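PDB 4OQJ: PKS from Streptomyces albus, which probably extends polyketide chains in oxazolomycin biosynthesis by ketosynthase-type condensation of acyl groups carried on acyl carrier proteins. Local coordinates for residues A[111-116]-A[258-263]. Numbering follows the deposited sequence.
Sequences LECAYE and NGVGAV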
# COMPACT_ATOMS: atom_id res chain seq x y z
N LEU A 111 1.38 17.06 5.17
CA LEU A 111 0.17 17.78 4.77
C LEU A 111 0.53 19.09 4.06
O LEU A 111 -0.00 19.39 3.00
CB LEU A 111 -0.73 18.05 5.98
CG LEU A 111 -2.00 18.89 5.74
CD1 LEU A 111 -2.83 18.37 4.53
CD2 LEU A 111 -2.86 18.92 6.98
N GLU A 112 1.44 19.86 4.63
CA GLU A 112 1.82 21.12 3.97
C GLU A 112 2.55 20.81 2.66
O GLU A 112 2.34 21.50 1.66
CB GLU A 112 2.69 21.99 4.87
CG GLU A 112 1.91 22.70 5.95
CD GLU A 112 2.75 23.71 6.72
OE1 GLU A 112 3.96 23.83 6.43
OE2 GLU A 112 2.20 24.40 7.60
N CYS A 113 3.39 19.79 2.66
CA CYS A 113 4.15 19.44 1.44
C CYS A 113 3.22 18.98 0.29
O CYS A 113 3.43 19.33 -0.88
CB CYS A 113 5.17 18.35 1.75
SG CYS A 113 6.34 18.05 0.39
N ALA A 114 2.20 18.20 0.62
CA ALA A 114 1.23 17.74 -0.38
C ALA A 114 0.45 18.92 -0.96
O ALA A 114 0.21 18.97 -2.17
CB ALA A 114 0.27 16.72 0.23
N TYR A 115 0.04 19.84 -0.10
CA TYR A 115 -0.60 21.07 -0.52
C TYR A 115 0.30 21.79 -1.53
O TYR A 115 -0.17 22.19 -2.60
CB TYR A 115 -0.89 21.94 0.70
CG TYR A 115 -1.74 23.20 0.49
CD1 TYR A 115 -1.24 24.30 -0.18
CD2 TYR A 115 -3.01 23.29 1.03
CE1 TYR A 115 -2.01 25.46 -0.34
CE2 TYR A 115 -3.79 24.42 0.89
CZ TYR A 115 -3.29 25.51 0.21
OH TYR A 115 -4.07 26.63 0.08
N GLU A 116 1.58 21.94 -1.20
CA GLU A 116 2.53 22.59 -2.09
C GLU A 116 2.66 21.86 -3.42
O GLU A 116 2.77 22.51 -4.46
CB GLU A 116 3.92 22.69 -1.45
CG GLU A 116 4.06 23.74 -0.35
CD GLU A 116 5.39 23.63 0.41
OE1 GLU A 116 6.03 22.55 0.34
OE2 GLU A 116 5.80 24.61 1.08
N ASN A 258 16.45 14.34 7.95
CA ASN A 258 15.05 14.66 8.17
C ASN A 258 14.50 15.39 6.98
O ASN A 258 15.14 16.29 6.45
CB ASN A 258 14.92 15.50 9.45
CG ASN A 258 15.45 14.77 10.66
OD1 ASN A 258 14.71 14.12 11.39
ND2 ASN A 258 16.74 14.85 10.87
N GLY A 259 13.31 14.99 6.53
CA GLY A 259 12.72 15.67 5.40
C GLY A 259 11.45 15.06 4.90
O GLY A 259 10.97 14.05 5.42
N VAL A 260 10.89 15.68 3.87
CA VAL A 260 9.57 15.31 3.36
C VAL A 260 9.52 15.68 1.90
O VAL A 260 10.09 16.70 1.50
CB VAL A 260 8.43 16.01 4.14
CG1 VAL A 260 8.59 17.54 4.10
CG2 VAL A 260 7.07 15.65 3.58
N GLY A 261 8.84 14.85 1.11
CA GLY A 261 8.72 15.11 -0.31
C GLY A 261 7.47 14.47 -0.86
O GLY A 261 6.94 13.52 -0.29
N ALA A 262 6.99 15.01 -1.97
CA ALA A 262 5.83 14.48 -2.67
C ALA A 262 5.88 14.79 -4.16
O ALA A 262 6.42 15.82 -4.59
CB ALA A 262 4.54 15.04 -2.06
N VAL A 263 5.33 13.87 -4.95
CA VAL A 263 5.13 14.10 -6.36
C VAL A 263 3.66 13.91 -6.70
O VAL A 263 2.95 13.16 -6.02
CB VAL A 263 6.00 13.17 -7.23
CG1 VAL A 263 7.47 13.43 -6.97
CG2 VAL A 263 5.65 11.69 -6.97
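Cys113 SG is lodged against strand 259-267 by three neighbours: Gly261 CA at 3.8 Å, the backbone N of Ala262 and the CG2 methyl of Val260. None of these contacts is a hydrogen bond, and the sulfur packs as an apolar group. The setting is the thiolase fold of the ketosynthase, in which helices cover mixed β-sheets; here helix 105-121 lies on the face of a strand flanked by 214-221 and 23-31, both antiparallel to it. Over the short segments the helix and strand axes approach to 7.7 Å and run roughly the same way, 33° apart. The case illustrates how small residues admit a helix close to a sheet. Val260 and Ala262 direct their CB atoms toward the helix, while Gly261 between them has no side chain, and the thiol rests over its backbone. With SG anti to the backbone N of Cys113 (chi1 -170°), the sulfur extends toward the strand, and Ala262 CB lies 4.3 Å from it. Strand 23-31 ties the two elements together: Arg31 forms salt bridges with Glu112 and Glu116, one helical turn apart, and its backbone is hydrogen-bonded to Val260. Farther back along the strand, Val260 places its CG2 methyl 3.8 Å from Cys113 CB.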